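Local coordinates for protein predicted component of a thermophile-specific DNA repair system, contains a RAMP domain (Methanopyrus kandleri, PDB 4N0L) that binds CRISPR RNA as the Csm3 RAMP protein of a type III-A CRISPR system and probably acts as an endonuclease in antiviral defence, at residues Phe130-Pro133 with Gly134-Glu137; Arg57-Ala60 with Leu61-Ala65. All blocks are in the same frame, centred on the assembly; numbering follows the deposited sequence.

Contact 1: residues Phe130-Pro133 with Gly134-Glu137; sequences FSDP and GRLE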
ATOM      1  N   PHE A 130     -23.020   0.816   5.150  1.00 30.55           N
ATOM      2  CA  PHE A 130     -23.361   1.984   5.958  1.00 30.26           C
ATOM      3  C   PHE A 130     -24.744   2.535   5.608  1.00 37.12           C
ATOM      4  O   PHE A 130     -25.464   3.037   6.474  1.00 39.90           O
ATOM      5  CB  PHE A 130     -22.301   3.073   5.774  1.00 30.82           C
ATOM      6  CG  PHE A 130     -22.515   4.292   6.630  1.00 32.72           C
ATOM      7  CD1 PHE A 130     -23.084   5.438   6.099  1.00 33.28           C
ATOM      8  CD2 PHE A 130     -22.146   4.291   7.967  1.00 31.32           C
ATOM      9  CE1 PHE A 130     -23.279   6.562   6.882  1.00 30.60           C
ATOM     10  CE2 PHE A 130     -22.335   5.411   8.755  1.00 31.39           C
ATOM     11  CZ  PHE A 130     -22.904   6.548   8.213  1.00 30.61           C
ATOM     12  N   SER A 131     -25.109   2.439   4.334  1.00 34.07           N
ATOM     13  CA  SER A 131     -26.391   2.946   3.861  1.00 34.59           C
ATOM     14  C   SER A 131     -27.381   1.815   3.596  1.00 34.45           C
ATOM     15  O   SER A 131     -28.301   1.966   2.793  1.00 32.01           O
ATOM     16  CB  SER A 131     -26.198   3.789   2.596  1.00 32.41           C
ATOM     17  OG  SER A 131     -25.816   2.985   1.492  1.00 31.88           O
ATOM     18  N   ASP A 132     -27.182   0.683   4.265  1.00 31.78           N
ATOM     19  CA  ASP A 132     -28.042  -0.483   4.077  1.00 28.30           C
ATOM     20  C   ASP A 132     -28.387  -1.149   5.416  1.00 34.56           C
ATOM     21  O   ASP A 132     -27.817  -2.186   5.758  1.00 34.20           O
ATOM     22  CB  ASP A 132     -27.360  -1.487   3.141  1.00 23.68           C
ATOM     23  CG  ASP A 132     -28.305  -2.564   2.636  1.00 29.23           C
ATOM     24  OD1 ASP A 132     -29.440  -2.667   3.146  1.00 29.38           O
ATOM     25  OD2 ASP A 132     -27.898  -3.323   1.731  1.00 31.13           O
ATOM     26  N   PRO A 133     -29.317  -0.546   6.179  1.00 39.58           N
ATOM     27  CA  PRO A 133     -29.739  -1.038   7.500  1.00 35.22           C
ATOM     28  C   PRO A 133     -30.433  -2.396   7.445  1.00 30.97           C
ATOM     29  O   PRO A 133     -30.295  -3.193   8.375  1.00 27.51           O
ATOM     30  CB  PRO A 133     -30.719   0.042   7.985  1.00 39.87           C
ATOM     31  CG  PRO A 133     -30.463   1.230   7.119  1.00 44.75           C
ATOM     32  CD  PRO A 133     -30.055   0.668   5.797  1.00 44.02           C
ATOM     33  N   GLY A 134     -31.189  -2.641   6.378  1.00 30.67           N
ATOM     34  CA  GLY A 134     -31.816  -3.932   6.163  1.00 29.95           C
ATOM     35  C   GLY A 134     -30.796  -5.054   6.180  1.00 31.56           C
ATOM     36  O   GLY A 134     -30.979  -6.072   6.850  1.00 29.83           O
ATOM     37  N   ARG A 135     -29.713  -4.861   5.434  1.00 29.92           N
ATOM     38  CA  ARG A 135     -28.617  -5.820   5.397  1.00 29.62           C
ATOM     39  C   ARG A 135     -27.974  -5.973   6.772  1.00 29.33           C
ATOM     40  O   ARG A 135     -27.773  -7.089   7.252  1.00 25.43           O
ATOM     41  CB  ARG A 135     -27.569  -5.381   4.368  1.00 28.94           C
ATOM     42  CG  ARG A 135     -26.385  -6.321   4.204  1.00 29.48           C
ATOM     43  CD  ARG A 135     -25.435  -5.787   3.142  1.00 30.12           C
ATOM     44  NE  ARG A 135     -24.168  -6.513   3.098  1.00 36.95           N
ATOM     45  CZ  ARG A 135     -23.013  -5.972   2.718  1.00 40.32           C
ATOM     46  NH1 ARG A 135     -22.963  -4.696   2.356  1.00 33.45           N
ATOM     47  NH2 ARG A 135     -21.907  -6.703   2.709  1.00 45.64           N
ATOM     48  N   LEU A 136     -27.682  -4.839   7.404  1.00 28.51           N
ATOM     49  CA  LEU A 136     -27.048  -4.800   8.720  1.00 28.64           C
ATOM     50  C   LEU A 136     -27.808  -5.581   9.784  1.00 30.46           C
ATOM     51  O   LEU A 136     -27.221  -6.347  10.549  1.00 32.03           O
ATOM     52  CB  LEU A 136     -26.901  -3.348   9.183  1.00 31.41           C
ATOM     53  CG  LEU A 136     -25.625  -2.572   8.842  1.00 38.47           C
ATOM     54  CD1 LEU A 136     -24.899  -3.150   7.635  1.00 40.38           C
ATOM     55  CD2 LEU A 136     -25.958  -1.101   8.636  1.00 37.51           C
ATOM     56  N   GLU A 137     -29.117  -5.365   9.835  1.00 29.85           N
ATOM     57  CA  GLU A 137     -29.947  -5.921  10.894  1.00 30.68           C
ATOM     58  C   GLU A 137     -30.281  -7.395  10.668  1.00 27.11           C
ATOM     59  O   GLU A 137     -30.645  -8.102  11.606  1.00 26.86           O
ATOM     60  CB  GLU A 137     -31.215  -5.083  11.042  1.00 33.73           C
ATOM     61  CG  GLU A 137     -30.932  -3.735  11.700  1.00 39.66           C
ATOM     62  CD  GLU A 137     -32.160  -2.864  11.838  1.00 45.09           C
ATOM     63  OE1 GLU A 137     -33.144  -3.101  11.109  1.00 48.19           O
ATOM     64  OE2 GLU A 137     -32.137  -1.936  12.675  1.00 46.51           O
TER
HETATM   65  O   HOH W   1     -31.830  -1.280   3.718  1.00 31.26           O
HETATM   66  O   HOH W   2     -24.925  -3.031   0.957  1.00 46.47           O
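Gly134 meets the Asp132 side chain through a water. Water 1 donates to Asp132 OD1 and accepts from Gly134 N, 3.1 Å from the water oxygen. Arg135 N then reaches the same carboxylate oxygen directly, 3.2 Å from Asp132 OD1. It comes from above the carboxylate plane, 64° out of it. This is an N-cap bond: Asp132 stands just before helix 133-137 and receives an N-H of its first turn. Its CG is anti to the backbone N (chi1 -167°), which swings the carboxylate over the Arg135 backbone. Asp132 OD2 rests 3.4 Å from Arg135 CB, and the two side chains cross at about a right angle. Water 2 bridges Asp132 OD2 and Arg135 NH1, which also donates to Gly127 O. Leu136 N bonds to Asp132 O at 3.1 Å, and Leu136 CD1 and CD2 both lie 3.6 Å from Asp132 O. Glu137 N makes the following i to i+4 bond, to Pro133 O at 2.9 Å. The short helix follows the loop after helix 116-121. Pro133 rests on Ala157 of helix 157-160, while Leu136 turns to Asp146 and Tyr148 in loops.

Contact 2: residues Arg57-Ala60 with Leu61-Ala65; sequences RARA and LFELA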
ATOM      1  N   ARG A  57      -1.863  -6.808   1.343  1.00 21.48           N
ATOM      2  CA  ARG A  57      -1.303  -6.966   2.679  1.00 23.34           C
ATOM      3  C   ARG A  57      -1.173  -5.616   3.379  1.00 21.32           C
ATOM      4  O   ARG A  57      -1.548  -5.478   4.544  1.00 21.86           O
ATOM      5  CB  ARG A  57       0.056  -7.668   2.609  1.00 25.37           C
ATOM      6  CG  ARG A  57       0.739  -7.860   3.954  1.00 24.03           C
ATOM      7  CD  ARG A  57      -0.059  -8.768   4.877  1.00 23.58           C
ATOM      8  NE  ARG A  57       0.678  -9.065   6.102  1.00 24.78           N
ATOM      9  CZ  ARG A  57       0.123  -9.509   7.224  1.00 24.37           C
ATOM     10  NH1 ARG A  57      -1.187  -9.704   7.290  1.00 23.38           N
ATOM     11  NH2 ARG A  57       0.877  -9.750   8.289  1.00 20.94           N
ATOM     12  N   ALA A  58      -0.649  -4.623   2.667  1.00 18.93           N
ATOM     13  CA  ALA A  58      -0.534  -3.271   3.203  1.00 17.33           C
ATOM     14  C   ALA A  58      -1.901  -2.706   3.594  1.00 20.01           C
ATOM     15  O   ALA A  58      -2.035  -2.043   4.623  1.00 19.46           O
ATOM     16  CB  ALA A  58       0.152  -2.360   2.198  1.00 14.36           C
ATOM     17  N   ARG A  59      -2.910  -2.972   2.769  1.00 19.88           N
ATOM     18  CA  ARG A  59      -4.268  -2.512   3.043  1.00 20.22           C
ATOM     19  C   ARG A  59      -4.862  -3.184   4.277  1.00 25.62           C
ATOM     20  O   ARG A  59      -5.453  -2.522   5.133  1.00 24.33           O
ATOM     21  CB  ARG A  59      -5.175  -2.768   1.841  1.00 19.44           C
ATOM     22  CG  ARG A  59      -6.548  -2.123   1.972  1.00 21.11           C
ATOM     23  CD  ARG A  59      -7.477  -2.557   0.847  1.00 22.98           C
ATOM     24  NE  ARG A  59      -8.632  -1.674   0.712  1.00 21.38           N
ATOM     25  CZ  ARG A  59      -9.632  -1.596   1.587  1.00 20.73           C
ATOM     26  NH1 ARG A  59     -10.634  -0.755   1.368  1.00 18.07           N
ATOM     27  NH2 ARG A  59      -9.641  -2.360   2.671  1.00 20.68           N
ATOM     28  N   ALA A  60      -4.716  -4.503   4.347  1.00 25.40           N
ATOM     29  CA  ALA A  60      -5.260  -5.292   5.447  1.00 22.12           C
ATOM     30  C   ALA A  60      -4.684  -4.867   6.797  1.00 24.15           C
ATOM     31  O   ALA A  60      -5.390  -4.861   7.806  1.00 28.66           O
ATOM     32  CB  ALA A  60      -5.007  -6.772   5.207  1.00 13.74           C
ATOM     33  N   LEU A  61      -3.402  -4.519   6.813  1.00 20.31           N
ATOM     34  CA  LEU A  61      -2.740  -4.112   8.050  1.00 23.20           C
ATOM     35  C   LEU A  61      -3.032  -2.658   8.410  1.00 23.56           C
ATOM     36  O   LEU A  61      -3.236  -2.332   9.582  1.00 24.98           O
ATOM     37  CB  LEU A  61      -1.228  -4.327   7.943  1.00 25.26           C
ATOM     38  CG  LEU A  61      -0.779  -5.769   7.710  1.00 24.72           C
ATOM     39  CD1 LEU A  61       0.726  -5.841   7.537  1.00 19.30           C
ATOM     40  CD2 LEU A  61      -1.236  -6.654   8.858  1.00 25.07           C
ATOM     41  N   PHE A  62      -3.047  -1.785   7.407  1.00 21.32           N
ATOM     42  CA  PHE A  62      -3.344  -0.376   7.642  1.00 19.82           C
ATOM     43  C   PHE A  62      -4.756  -0.156   8.172  1.00 22.46           C
ATOM     44  O   PHE A  62      -4.963   0.654   9.073  1.00 25.15           O
ATOM     45  CB  PHE A  62      -3.153   0.451   6.372  1.00 16.48           C
ATOM     46  CG  PHE A  62      -3.506   1.901   6.548  1.00 23.10           C
ATOM     47  CD1 PHE A  62      -2.707   2.731   7.317  1.00 20.45           C
ATOM     48  CD2 PHE A  62      -4.650   2.429   5.964  1.00 29.05           C
ATOM     49  CE1 PHE A  62      -3.033   4.066   7.491  1.00 23.11           C
ATOM     50  CE2 PHE A  62      -4.982   3.763   6.135  1.00 24.12           C
ATOM     51  CZ  PHE A  62      -4.172   4.581   6.901  1.00 23.44           C
ATOM     52  N   GLU A  63      -5.728  -0.857   7.597  1.00 19.94           N
ATOM     53  CA  GLU A  63      -7.118  -0.659   7.996  1.00 24.99           C
ATOM     54  C   GLU A  63      -7.318  -1.057   9.458  1.00 26.07           C
ATOM     55  O   GLU A  63      -8.047  -0.389  10.190  1.00 26.91           O
ATOM     56  CB  GLU A  63      -8.074  -1.431   7.072  1.00 18.35           C
ATOM     57  CG  GLU A  63      -8.109  -2.942   7.246  1.00 22.77           C
ATOM     58  CD  GLU A  63      -9.047  -3.613   6.256  1.00 27.44           C
ATOM     59  OE1 GLU A  63      -9.861  -2.901   5.632  1.00 28.53           O
ATOM     60  OE2 GLU A  63      -8.981  -4.850   6.107  1.00 27.92           O
ATOM     61  N   LEU A  64      -6.639  -2.119   9.886  1.00 26.09           N
ATOM     62  CA  LEU A  64      -6.670  -2.545  11.283  1.00 25.35           C
ATOM     63  C   LEU A  64      -6.017  -1.514  12.193  1.00 27.25           C
ATOM     64  O   LEU A  64      -6.548  -1.182  13.252  1.00 33.53           O
ATOM     65  CB  LEU A  64      -5.977  -3.897  11.452  1.00 22.68           C
ATOM     66  CG  LEU A  64      -6.741  -5.115  10.938  1.00 25.78           C
ATOM     67  CD1 LEU A  64      -5.913  -6.377  11.128  1.00 21.93           C
ATOM     68  CD2 LEU A  64      -8.088  -5.236  11.641  1.00 27.64           C
ATOM     69  N   ALA A  65      -4.856  -1.021  11.777  1.00 25.83           N
ATOM     70  CA  ALA A  65      -4.128  -0.019  12.549  1.00 25.00           C
ATOM     71  C   ALA A  65      -4.923   1.276  12.635  1.00 25.89           C
ATOM     72  O   ALA A  65      -4.960   1.920  13.681  1.00 30.63           O
ATOM     73  CB  ALA A  65      -2.761   0.238  11.938  1.00 17.45           C
TER
HETATM   74  O   HOH W   3      -8.347  -4.909   3.359  1.00 16.75           O
HETATM   75  O   HOH W   4      -7.748  -6.490   7.910  1.00 24.36           O
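Glu63 OE2 accepts hydrogen bonds from two waters. Water 4, 2.7 Å from Glu63 OE2, also donates to Ala60 O. Water 3 lies 2.8 Å from Glu63 OE2 and accepts from Arg59 NH2. Glu63 OE1 makes the direct link, a salt bridge to Arg59 NH2 at 3.0 Å. It sits at the edge of the guanidinium, near its plane, and the carboxylate plane stands 87° to it. Water 3 therefore backs up an i to i+4 ion pair along the helix. Glu63 CG lies between the backbone N and the carbonyl carbon (chi1 73°), a turn that brings CG back to 3.4 Å from Ala60 O. Both charged groups have further partners beside the zinc site. Glu63 OE1 accepts from His86 N, and Arg59 NH1 donates to His86 O and Gly122 O. His86 is a zinc ligand, so the pair forms part of the second shell and probably helps to position the His86 backbone.

On another side of the helix, Arg57 bends at chi2 (63°) and lays its guanidinium against Leu61. Leu61 CD2 sits over one face, offset toward the rim, 3.4 Å from Arg57 NH1. Arg57 NE donates to Gly256 O.

Main-chain bonds such as Glu63 N to Arg59 O, 3.0 Å, keep the turns regular. Within helix 51-69, Arg59 and Phe62 face helix 116-121, Ala58 and Leu61 pack on helix 238-255, and Glu63 and Leu64 touch helix 74-78.

How the contacts relate
From the N terminus, contact 2 comes first, in the middle of helix 51-69. Contact 1 follows at the start of helix 133-137. The two are in series along the chain, neither nested nor crossed, and each spans successive residues, so neither closes a long loop. Their centres are 24 Å apart and their nearest atoms about 13 Å apart, without touching. The chain between them supplies the zinc ligands His86, Cys88, Cys115 and Cys118. Contact 2 lies in the second shell of this site, bonded to the His86 backbone, and links it to helix 238-255. Contact 1 lies farther out, at the surface, with the side chain of Arg135 about 13 Å from the zinc ion, and joins the loop after helix 116-121 to helix 157-160.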